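Long-range contacts in endoglucanase family 5 (PDB 6PZ7), which probably hydrolyses beta-glucan chains such as cellulose, as a broad-specificity family 5 endoglucanase: residues Thr55-Val60 and Tyr95-Thr100; Gly19-Asn24 and Thr298-Asp303; Phe141-Glu146 and Arg188-Pro193; Thr40-Ile45 and Val86-Gln91. All blocks are in the same frame, centred on the assembly; numbering follows the deposited sequence.

Contact 1: Thr55-Val60 and Tyr95-Thr100; sequences TVRIPV and YAILNT
Arg57 crosses Ile97 obliquely and reaches Asn99 where strand 55-58 pairs in parallel with strand 95-99, the two axes only 15° apart. Its CG is anti to the backbone N (chi1 178°) and the chain stays extended to NE, carrying the guanidinium toward the end of the neighbouring strand. Arg57 CB is 4.2 Å from Ile97 CD1 and Arg57 CG 4.0 Å from Ile97 CB. Arg57 NE then passes 4.0 Å from Asn99 ND2, and Arg57 NH2 comes to 3.4 Å from that same ND2, which stands over one guanidinium face, the amide plane turned 83° from it. Both are donors, so this is packing; Arg57 NH1 bonds to Asn21 and Gln269, NH2 to Gln142 and Asn145, and Asn99 ND2 donates to Gln142 and His101. The other amide branch takes over from the backbone ladder: Asn99 OD1 accepts from Val60 N at 2.9 Å, whereas Asn99 N, 3.7 Å from Ile58 O, has no partner in the model. Earlier in the ladder, Ile58 N bonds to Ile97 O at 2.8 Å. Inside this beta-alpha-beta unit a buried guanidinium is gripped by four neutral amide oxygens, which probably solvate its charge without neutralising it.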
# COMPACT_ATOMS: atom_id res chain seq x y z
N THR A 55 -0.66 -12.05 -1.59
CA THR A 55 -0.67 -10.73 -2.21
C THR A 55 0.73 -10.14 -2.20
O THR A 55 1.45 -10.26 -1.19
CB THR A 55 -1.58 -9.77 -1.40
OG1 THR A 55 -2.92 -10.24 -1.42
CG2 THR A 55 -1.59 -8.36 -1.96
N VAL A 56 1.12 -9.51 -3.30
CA VAL A 56 2.28 -8.64 -3.35
C VAL A 56 1.82 -7.25 -3.74
O VAL A 56 1.15 -7.08 -4.76
CB VAL A 56 3.35 -9.17 -4.33
CG1 VAL A 56 4.48 -8.18 -4.45
CG2 VAL A 56 3.85 -10.52 -3.84
N ARG A 57 2.18 -6.27 -2.93
CA ARG A 57 1.98 -4.88 -3.29
C ARG A 57 3.24 -4.40 -4.00
O ARG A 57 4.36 -4.64 -3.52
CB ARG A 57 1.63 -4.03 -2.06
CG ARG A 57 1.45 -2.51 -2.35
CD ARG A 57 0.70 -1.87 -1.22
NE ARG A 57 0.52 -0.41 -1.31
CZ ARG A 57 1.30 0.48 -0.74
NH1 ARG A 57 2.44 0.17 -0.15
NH2 ARG A 57 0.91 1.74 -0.71
N ILE A 58 3.05 -3.75 -5.14
CA ILE A 58 4.10 -3.28 -6.03
C ILE A 58 4.01 -1.76 -6.06
O ILE A 58 3.34 -1.16 -6.93
CB ILE A 58 3.95 -3.88 -7.44
CG1 ILE A 58 3.88 -5.40 -7.42
CG2 ILE A 58 5.10 -3.39 -8.32
CD1 ILE A 58 3.44 -6.04 -8.74
N PRO A 59 4.66 -1.08 -5.12
CA PRO A 59 4.66 0.38 -5.15
C PRO A 59 5.43 0.85 -6.36
O PRO A 59 6.53 0.36 -6.64
CB PRO A 59 5.35 0.75 -3.85
CG PRO A 59 6.03 -0.45 -3.37
CD PRO A 59 5.36 -1.64 -3.96
N VAL A 60 4.91 1.84 -7.06
CA VAL A 60 5.56 2.39 -8.25
C VAL A 60 5.54 3.91 -8.17
O VAL A 60 4.47 4.51 -8.07
CB VAL A 60 4.92 1.94 -9.57
CG1 VAL A 60 5.66 2.56 -10.76
CG2 VAL A 60 4.91 0.41 -9.67
N TYR A 95 -2.54 -12.14 -5.72
CA TYR A 95 -3.00 -10.78 -5.99
C TYR A 95 -1.81 -9.85 -6.10
O TYR A 95 -0.84 -9.99 -5.35
CB TYR A 95 -3.94 -10.28 -4.86
CG TYR A 95 -5.29 -10.93 -4.90
CD1 TYR A 95 -5.51 -12.16 -4.26
CD2 TYR A 95 -6.35 -10.34 -5.56
CE1 TYR A 95 -6.76 -12.77 -4.31
CE2 TYR A 95 -7.59 -10.95 -5.63
CZ TYR A 95 -7.78 -12.18 -5.03
OH TYR A 95 -9.04 -12.75 -5.12
N ALA A 96 -1.89 -8.90 -7.04
CA ALA A 96 -0.92 -7.83 -7.20
C ALA A 96 -1.64 -6.51 -6.97
O ALA A 96 -2.71 -6.29 -7.55
CB ALA A 96 -0.31 -7.85 -8.60
N ILE A 97 -1.07 -5.62 -6.15
CA ILE A 97 -1.57 -4.25 -5.98
C ILE A 97 -0.60 -3.33 -6.69
O ILE A 97 0.60 -3.31 -6.36
CB ILE A 97 -1.70 -3.85 -4.50
CG1 ILE A 97 -2.66 -4.76 -3.73
CG2 ILE A 97 -2.16 -2.37 -4.42
CD1 ILE A 97 -2.48 -4.62 -2.21
N LEU A 98 -1.07 -2.58 -7.68
CA LEU A 98 -0.27 -1.64 -8.45
C LEU A 98 -0.74 -0.24 -8.11
O LEU A 98 -1.94 0.05 -8.24
CB LEU A 98 -0.44 -1.93 -9.94
CG LEU A 98 0.28 -0.98 -10.88
CD1 LEU A 98 1.77 -1.09 -10.77
CD2 LEU A 98 -0.13 -1.20 -12.32
N ASN A 99 0.18 0.63 -7.71
CA ASN A 99 -0.22 1.98 -7.25
C ASN A 99 0.49 3.10 -8.00
O ASN A 99 1.25 2.89 -8.95
CB ASN A 99 -0.08 2.13 -5.73
CG ASN A 99 1.33 2.35 -5.26
OD1 ASN A 99 2.26 2.47 -6.05
ND2 ASN A 99 1.51 2.45 -3.94
N THR A 100 0.20 4.34 -7.56
CA THR A 100 1.16 5.44 -7.62
C THR A 100 1.72 5.63 -6.22
O THR A 100 1.02 5.39 -5.23
CB THR A 100 0.55 6.75 -8.14
OG1 THR A 100 -0.38 7.32 -7.19
CG2 THR A 100 -0.17 6.57 -9.48

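Contact 2: Gly19-Asn24 and Thr298-Asp303; sequences GWNLGN and TTVWWD
Trp20 and Asp303 meet on one face of the seam between strands 19-22 and 298-303, first and last of the closed barrel. Trp20 CG is anti to the backbone N (chi1 -179°), which extends the indole until its NE1 donates to Asp303 OD2 at 3.0 Å. The bond is bent, 137° at the hydrogen, and reaches the oxygen from above the carboxylate plane. Asp303 OD2 also accepts from Ile316 N, and OD1 from Gly305 N.

The other face carries Asn21, Val300 and Trp302. With CG anti to its carbonyl carbon (chi1 -82°), Asn21 sets its amide beside Trp301 O; Asn21 ND2 donates to that oxygen at 3.0 Å from above the carbonyl plane, and also to Gly268 O. Asn21 N grips Trp301 O at 2.8 Å, nearly along the C=O axis. Asn21 CG rests 3.4 Å from Trp302 CE3, while Arg57 holds Asn21 OD1. Gly23 CA lies over the Trp302 six-membered ring, 4.0 Å from its centroid, a CH-pi contact. At the ring edge, in plane, a water accepts from Trp302 NE1 and donates to Asn24 OD1. Val300 CG1 lies 3.5 Å from Gly19 C, and backbone bonds run from Gly19 N to Thr299 O, 2.9 Å, and from Trp301 N to Gly19 O. Backbone bonds reinforced by side-chain donors thus close the barrel; Trp301 O and Asp303 OD2 each take two donors, which should restrict the Asn21 amide, the Trp20 indole and the carboxylate.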
# COMPACT_ATOMS: atom_id res chain seq x y z
N GLY A 19 -0.23 -9.99 2.73
CA GLY A 19 0.63 -9.51 1.66
C GLY A 19 2.03 -9.10 2.10
O GLY A 19 2.33 -8.92 3.29
N TRP A 20 2.86 -8.91 1.08
CA TRP A 20 4.24 -8.44 1.20
C TRP A 20 4.45 -7.34 0.18
O TRP A 20 4.07 -7.48 -0.98
CB TRP A 20 5.19 -9.63 1.01
CG TRP A 20 6.66 -9.36 1.12
CD1 TRP A 20 7.42 -9.49 2.25
CD2 TRP A 20 7.56 -9.03 0.05
NE1 TRP A 20 8.75 -9.26 1.93
CE2 TRP A 20 8.85 -8.96 0.60
CE3 TRP A 20 7.40 -8.78 -1.31
CZ2 TRP A 20 9.99 -8.67 -0.15
CZ3 TRP A 20 8.51 -8.50 -2.07
CH2 TRP A 20 9.79 -8.44 -1.49
N ASN A 21 5.06 -6.23 0.61
CA ASN A 21 5.42 -5.12 -0.26
C ASN A 21 6.81 -5.29 -0.86
O ASN A 21 7.80 -5.49 -0.11
CB ASN A 21 5.48 -3.79 0.51
CG ASN A 21 4.14 -3.12 0.72
OD1 ASN A 21 3.67 -2.40 -0.15
ND2 ASN A 21 3.56 -3.32 1.89
N LEU A 22 6.90 -5.08 -2.17
CA LEU A 22 8.18 -4.94 -2.88
C LEU A 22 8.69 -3.51 -2.71
O LEU A 22 8.67 -2.69 -3.62
CB LEU A 22 8.00 -5.32 -4.33
CG LEU A 22 9.25 -5.38 -5.19
CD1 LEU A 22 10.13 -6.58 -4.80
CD2 LEU A 22 8.85 -5.44 -6.66
N GLY A 23 9.08 -3.17 -1.48
CA GLY A 23 9.38 -1.78 -1.15
C GLY A 23 10.77 -1.31 -1.56
O GLY A 23 11.70 -2.11 -1.73
N ASN A 24 10.90 -0.00 -1.73
CA ASN A 24 12.17 0.61 -2.13
C ASN A 24 12.71 0.01 -3.41
O ASN A 24 13.92 -0.17 -3.57
CB ASN A 24 13.21 0.59 -1.00
CG ASN A 24 12.97 1.66 0.05
OD1 ASN A 24 11.89 2.22 0.18
ND2 ASN A 24 14.01 1.90 0.86
N THR A 298 -7.31 -7.32 5.92
CA THR A 298 -6.08 -7.92 5.40
C THR A 298 -4.93 -6.93 5.52
O THR A 298 -5.13 -5.72 5.28
CB THR A 298 -6.29 -8.37 3.97
OG1 THR A 298 -7.16 -9.50 4.03
CG2 THR A 298 -5.03 -8.75 3.27
N THR A 299 -3.74 -7.43 5.84
CA THR A 299 -2.55 -6.63 6.09
C THR A 299 -1.46 -6.98 5.10
O THR A 299 -1.42 -8.10 4.56
CB THR A 299 -2.02 -6.88 7.53
OG1 THR A 299 -1.45 -8.18 7.65
CG2 THR A 299 -3.11 -6.66 8.57
N VAL A 300 -0.56 -6.03 4.87
CA VAL A 300 0.53 -6.16 3.89
C VAL A 300 1.81 -5.60 4.53
O VAL A 300 1.89 -4.41 4.83
CB VAL A 300 0.21 -5.43 2.59
CG1 VAL A 300 1.28 -5.72 1.53
CG2 VAL A 300 -1.17 -5.78 2.05
N TRP A 301 2.79 -6.47 4.78
CA TRP A 301 4.04 -6.08 5.44
C TRP A 301 4.89 -5.20 4.54
O TRP A 301 5.06 -5.50 3.36
CB TRP A 301 4.84 -7.36 5.78
CG TRP A 301 6.12 -7.07 6.53
CD1 TRP A 301 7.32 -6.78 5.99
CD2 TRP A 301 6.30 -7.01 7.94
NE1 TRP A 301 8.24 -6.53 6.97
CE2 TRP A 301 7.64 -6.68 8.18
CE3 TRP A 301 5.46 -7.24 9.05
CZ2 TRP A 301 8.15 -6.58 9.46
CZ3 TRP A 301 5.99 -7.15 10.31
CH2 TRP A 301 7.31 -6.81 10.50
N TRP A 302 5.44 -4.12 5.09
CA TRP A 302 6.38 -3.27 4.37
C TRP A 302 7.80 -3.83 4.45
O TRP A 302 8.40 -3.87 5.52
CB TRP A 302 6.37 -1.84 4.93
CG TRP A 302 7.31 -0.93 4.18
CD1 TRP A 302 8.53 -0.48 4.62
CD2 TRP A 302 7.16 -0.45 2.85
NE1 TRP A 302 9.13 0.26 3.63
CE2 TRP A 302 8.31 0.29 2.53
CE3 TRP A 302 6.16 -0.59 1.88
CZ2 TRP A 302 8.48 0.93 1.29
CZ3 TRP A 302 6.33 0.05 0.65
CH2 TRP A 302 7.49 0.81 0.38
N ASP A 303 8.35 -4.25 3.32
CA ASP A 303 9.69 -4.81 3.20
C ASP A 303 10.47 -3.91 2.24
O ASP A 303 10.19 -3.87 1.04
CB ASP A 303 9.67 -6.27 2.73
CG ASP A 303 11.03 -6.89 2.76
OD1 ASP A 303 11.99 -6.20 2.34
OD2 ASP A 303 11.15 -8.05 3.19
O HOH W 1 11.30 2.21 3.17

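Contact 3: Phe141-Glu146 and Arg188-Pro193; sequences FQTLNE and RFIMVP. Unlike the reference sequence in segment 141-146: Gln142 (reference Glu). With EDO (1,2-ethanediol), chain C.
Phe141 and Gln142 pair in parallel with Ile190 and Met191, joining the fourth and fifth strands of the barrel in a short ladder with side-chain packing at either end. The ladder consists of Met191 N to Phe141 O at 2.8 Å and Thr143 N to Met191 O at 2.9 Å, preceded by a weak bond from Phe141 N to Phe189 O. At the start of the strands Arg188 covers the Phe141 ring. Its chain runs out to CD over the ring centre, 3.5 Å from the centroid and 4° off the normal, and bends there at chi3 (-49°), carrying NE past Phe141 CZ. The guanidinium lies off-centre, with Arg188 CZ 5.0 Å from the Phe141 centroid, so the cation-pi part is secondary to the CH-pi one; its nitrogens bond to Asn185, Leu139 and Tyr135. Toward the barrel interior Met191 CE touches Gln142 NE2 at 3.5 Å; Gln142 differs from the reference glutamate. At the far end Pro193 CG packs 3.8 Å from Leu144 CB. Beyond it come Asn145 and Glu146, the Asn-Glu pair that in family 5 relatives follows the fourth strand and supplies the acid/base glutamate. Here Glu146 OE1 and OE2 each accept from one hydroxyl of an ethanediol, probably from the crystallisation liquor, and OE2 is also hydrogen-bonded to His221 ND1. Helix 161-180 packs outside on Phe141, Thr143 and Ile190, while Met191 faces inward to strands 216-221 and 265-270.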
# COMPACT_ATOMS: atom_id res chain seq x y z
N PHE A 141 -5.84 -2.03 -8.54
CA PHE A 141 -5.21 -0.72 -8.64
C PHE A 141 -5.39 0.01 -7.33
O PHE A 141 -6.48 -0.02 -6.75
CB PHE A 141 -5.80 0.13 -9.78
CG PHE A 141 -5.56 -0.37 -11.18
CD1 PHE A 141 -4.57 -1.26 -11.50
CD2 PHE A 141 -6.37 0.08 -12.19
CE1 PHE A 141 -4.39 -1.69 -12.82
CE2 PHE A 141 -6.22 -0.36 -13.49
CZ PHE A 141 -5.22 -1.21 -13.82
N GLN A 142 -4.36 0.72 -6.87
CA GLN A 142 -4.45 1.59 -5.70
C GLN A 142 -4.14 3.00 -6.21
O GLN A 142 -3.07 3.26 -6.77
CB GLN A 142 -3.45 1.12 -4.65
CG GLN A 142 -3.27 2.05 -3.49
CD GLN A 142 -2.08 1.66 -2.62
OE1 GLN A 142 -1.16 2.49 -2.39
NE2 GLN A 142 -2.06 0.49 -2.16
N THR A 143 -5.10 3.90 -6.08
CA THR A 143 -5.03 5.18 -6.79
C THR A 143 -3.84 6.02 -6.39
O THR A 143 -3.16 6.60 -7.26
CB THR A 143 -6.34 5.95 -6.56
OG1 THR A 143 -6.52 6.09 -5.16
CG2 THR A 143 -7.53 5.27 -7.21
N LEU A 144 -3.58 6.11 -5.08
CA LEU A 144 -2.62 6.99 -4.46
C LEU A 144 -2.05 6.25 -3.27
O LEU A 144 -2.71 5.39 -2.67
CB LEU A 144 -3.30 8.27 -3.97
CG LEU A 144 -4.08 9.10 -5.00
CD1 LEU A 144 -4.90 10.15 -4.31
CD2 LEU A 144 -3.10 9.72 -5.97
N ASN A 145 -0.83 6.62 -2.85
CA ASN A 145 -0.17 5.97 -1.72
C ASN A 145 -0.49 6.69 -0.41
O ASN A 145 -1.38 6.27 0.34
CB ASN A 145 1.34 5.93 -1.98
CG ASN A 145 2.10 5.44 -0.79
OD1 ASN A 145 1.72 4.45 -0.20
ND2 ASN A 145 3.19 6.08 -0.44
N GLU A 146 0.22 7.78 -0.11
CA GLU A 146 0.03 8.58 1.09
C GLU A 146 -0.12 10.04 0.68
O GLU A 146 0.76 10.89 0.91
CB GLU A 146 1.21 8.39 2.03
CG GLU A 146 1.24 6.97 2.60
CD GLU A 146 2.33 6.71 3.58
OE1 GLU A 146 3.19 7.60 3.81
OE2 GLU A 146 2.42 5.58 4.13
N ARG A 188 -12.69 -3.91 -12.18
CA ARG A 188 -11.50 -4.12 -11.33
C ARG A 188 -11.75 -3.53 -9.94
O ARG A 188 -12.37 -2.48 -9.79
CB ARG A 188 -10.29 -3.45 -11.98
CG ARG A 188 -8.99 -3.79 -11.30
CD ARG A 188 -7.73 -3.33 -12.04
NE ARG A 188 -7.77 -3.70 -13.45
CZ ARG A 188 -7.74 -4.92 -13.93
NH1 ARG A 188 -7.53 -5.97 -13.15
NH2 ARG A 188 -7.96 -5.12 -15.23
N PHE A 189 -11.22 -4.19 -8.93
CA PHE A 189 -11.21 -3.65 -7.57
C PHE A 189 -10.13 -2.60 -7.43
O PHE A 189 -9.03 -2.73 -7.98
CB PHE A 189 -11.09 -4.79 -6.55
CG PHE A 189 -12.28 -5.69 -6.57
CD1 PHE A 189 -12.38 -6.73 -7.49
CD2 PHE A 189 -13.39 -5.41 -5.78
CE1 PHE A 189 -13.54 -7.50 -7.57
CE2 PHE A 189 -14.53 -6.21 -5.85
CZ PHE A 189 -14.59 -7.23 -6.75
N ILE A 190 -10.47 -1.53 -6.71
CA ILE A 190 -9.64 -0.33 -6.60
C ILE A 190 -9.52 0.05 -5.14
O ILE A 190 -10.54 0.19 -4.45
CB ILE A 190 -10.19 0.85 -7.43
CG1 ILE A 190 -10.33 0.49 -8.91
CG2 ILE A 190 -9.29 2.07 -7.26
CD1 ILE A 190 -11.10 1.49 -9.76
N MET A 191 -8.29 0.24 -4.67
CA MET A 191 -8.02 0.76 -3.33
C MET A 191 -7.82 2.27 -3.39
O MET A 191 -7.13 2.78 -4.27
CB MET A 191 -6.76 0.10 -2.75
CG MET A 191 -7.00 -1.32 -2.30
SD MET A 191 -5.50 -2.31 -2.00
CE MET A 191 -4.70 -1.33 -0.74
N VAL A 192 -8.42 2.98 -2.42
CA VAL A 192 -8.26 4.44 -2.29
C VAL A 192 -7.91 4.78 -0.85
O VAL A 192 -8.53 4.24 0.08
CB VAL A 192 -9.53 5.21 -2.71
CG1 VAL A 192 -9.88 4.89 -4.15
CG2 VAL A 192 -10.75 4.97 -1.78
N PRO A 193 -6.90 5.65 -0.63
CA PRO A 193 -6.53 6.01 0.74
C PRO A 193 -7.23 7.26 1.24
O PRO A 193 -7.70 8.10 0.46
CB PRO A 193 -5.02 6.30 0.60
CG PRO A 193 -4.93 6.94 -0.79
CD PRO A 193 -5.93 6.17 -1.63
C1 EDO C . 5.59 6.45 6.22
O1 EDO C . 5.49 6.79 4.83
C2 EDO C . 4.91 5.13 6.52
O2 EDO C . 3.49 5.29 6.49

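Contact 4: Thr40-Ile45 and Val86-Gln91; sequences TTKAMI and VNYVIQ
Tyr88 lays one ring face against the first turn of helix 42-51, and this is the tightly packed part of the contact. Lys42 N stands over the centre of the ring, 3.7 Å above its plane, and Thr41 C covers the same face nearer the rim. With Tyr88 CG anti to the carbonyl carbon (chi1 -61°), the ring leans off helix 76-91 toward the start of helix 42-51. Beside the ring, Ile45 CG1 is 3.8 Å from Tyr88 CB, and Ile45 CG2 is 4.0 Å from Val89 CG2. The covering turn is itself fixed by a capping box, in which Thr41 OG1, at the N-cap, accepts from Met44 N at 3.2 Å and Thr41 N makes a weak return bond to Met44 SD. At the phenol tip the geometry is less definite. Tyr88 OH is 3.3 Å from Thr40 O, a weak and unsettled bond, but Arg81 donates to both oxygens and ties them together.

The other flank is loose and faces solvent. Lys42, deposited in two conformers and touching a crystal neighbour, bends along its chain until CE comes 3.8 Å from Gln91 OE1. In the conformer given, a water accepts from Lys42 NZ at 2.8 Å and donates to Gln91 O, a bridge that the alternate copy makes doubtful. In this conformer NZ also pairs with Asp92 and Asp46, with the same reservation. The two outer helices therefore meet through an aromatic face and aliphatic branches on the buried side, with charge pairing and water left to the rim.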
# COMPACT_ATOMS: atom_id res chain seq x y z
N THR A 40 14.57 -6.88 -9.37
CA THR A 40 13.67 -7.94 -8.92
C THR A 40 13.66 -9.09 -9.91
O THR A 40 13.68 -8.88 -11.13
CB THR A 40 12.26 -7.39 -8.77
OG1 THR A 40 12.28 -6.21 -7.97
CG2 THR A 40 11.31 -8.38 -8.13
N THR A 41 13.64 -10.31 -9.39
CA THR A 41 13.56 -11.52 -10.20
C THR A 41 12.32 -12.34 -9.83
O THR A 41 11.75 -12.22 -8.73
CB THR A 41 14.78 -12.42 -9.99
OG1 THR A 41 14.77 -12.86 -8.64
CG2 THR A 41 16.07 -11.70 -10.29
N LYS A 42 11.93 -13.19 -10.77
CA LYS A 42 10.86 -14.14 -10.52
C LYS A 42 11.16 -14.99 -9.29
O LYS A 42 10.26 -15.30 -8.49
CB LYS A 42 10.68 -15.02 -11.76
CG LYS A 42 9.69 -16.16 -11.65
CD LYS A 42 8.31 -15.64 -11.32
CE LYS A 42 7.22 -16.53 -11.97
NZ LYS A 42 7.21 -17.93 -11.44
N ALA A 43 12.42 -15.38 -9.12
CA ALA A 43 12.78 -16.24 -7.99
C ALA A 43 12.51 -15.56 -6.65
O ALA A 43 12.14 -16.21 -5.67
CB ALA A 43 14.24 -16.65 -8.08
N MET A 44 12.70 -14.24 -6.57
CA MET A 44 12.37 -13.52 -5.33
C MET A 44 10.87 -13.62 -5.05
O MET A 44 10.44 -13.88 -3.92
CB MET A 44 12.80 -12.05 -5.46
CG MET A 44 14.30 -11.84 -5.53
SD MET A 44 14.65 -10.12 -5.98
CE MET A 44 16.36 -10.30 -6.50
N ILE A 45 10.05 -13.39 -6.08
CA ILE A 45 8.59 -13.46 -5.91
C ILE A 45 8.14 -14.89 -5.61
O ILE A 45 7.22 -15.11 -4.80
CB ILE A 45 7.89 -12.84 -7.14
CG1 ILE A 45 8.32 -11.39 -7.32
CG2 ILE A 45 6.39 -13.01 -7.04
CD1 ILE A 45 8.07 -10.48 -6.12
N VAL A 86 4.72 -7.06 -12.32
CA VAL A 86 3.33 -7.50 -12.15
C VAL A 86 3.18 -8.94 -12.58
O VAL A 86 2.54 -9.74 -11.89
CB VAL A 86 2.39 -6.57 -12.92
CG1 VAL A 86 1.00 -7.16 -13.05
CG2 VAL A 86 2.34 -5.22 -12.27
N ASN A 87 3.76 -9.32 -13.73
CA ASN A 87 3.64 -10.69 -14.21
C ASN A 87 4.29 -11.69 -13.28
O ASN A 87 3.78 -12.81 -13.17
CB ASN A 87 4.14 -10.84 -15.65
CG ASN A 87 3.10 -10.41 -16.67
OD1 ASN A 87 1.92 -10.21 -16.32
ND2 ASN A 87 3.51 -10.30 -17.92
N TYR A 88 5.41 -11.38 -12.63
CA TYR A 88 5.98 -12.33 -11.67
C TYR A 88 4.90 -12.73 -10.66
O TYR A 88 4.77 -13.90 -10.28
CB TYR A 88 7.18 -11.73 -10.91
CG TYR A 88 8.40 -11.31 -11.68
CD1 TYR A 88 8.77 -11.86 -12.88
CD2 TYR A 88 9.22 -10.31 -11.15
CE1 TYR A 88 9.90 -11.42 -13.55
CE2 TYR A 88 10.33 -9.87 -11.81
CZ TYR A 88 10.68 -10.43 -13.02
OH TYR A 88 11.81 -9.96 -13.68
N VAL A 89 4.20 -11.72 -10.13
CA VAL A 89 3.20 -11.93 -9.09
C VAL A 89 1.99 -12.68 -9.64
O VAL A 89 1.51 -13.68 -9.07
CB VAL A 89 2.81 -10.57 -8.48
CG1 VAL A 89 1.70 -10.75 -7.45
CG2 VAL A 89 4.01 -9.90 -7.82
N ILE A 90 1.45 -12.21 -10.77
CA ILE A 90 0.25 -12.80 -11.36
C ILE A 90 0.52 -14.23 -11.77
O ILE A 90 -0.34 -15.11 -11.59
CB ILE A 90 -0.27 -11.92 -12.52
CG1 ILE A 90 -0.77 -10.54 -11.99
CG2 ILE A 90 -1.34 -12.63 -13.33
CD1 ILE A 90 -1.98 -10.58 -11.11
N GLN A 91 1.68 -14.50 -12.37
CA GLN A 91 2.03 -15.86 -12.78
C GLN A 91 2.18 -16.81 -11.60
O GLN A 91 2.12 -18.04 -11.79
CB GLN A 91 3.34 -15.85 -13.59
CG GLN A 91 3.19 -15.24 -14.95
CD GLN A 91 4.49 -14.96 -15.65
OE1 GLN A 91 5.58 -15.17 -15.09
NE2 GLN A 91 4.41 -14.47 -16.87
O HOH W 2 4.83 -19.18 -12.30

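Overall arrangement
Contacts 1, 2 and 3 belong to one closed parallel barrel, a TIM barrel, and are buried, their centres about 7 to 8 Å from the centre of the chain, whereas that of contact 4 lies about 18 Å out, between two surrounding helices, and the contact is only partly buried. Contact 2 closes the barrel; its strand 19-22 neighbours strand 55-58 of contact 1, whose partner 95-99 neighbours strand 139-142 of contact 3. Across the barrel interior Arg57 bonds to residues of both contacts 2 and 3. Contact 4 reaches contact 1 through Val86 and Val89 of helix 76-91. Backbone ladders with polar side-chain networks therefore characterise the barrel contacts, while aromatic and aliphatic packing carries contact 4.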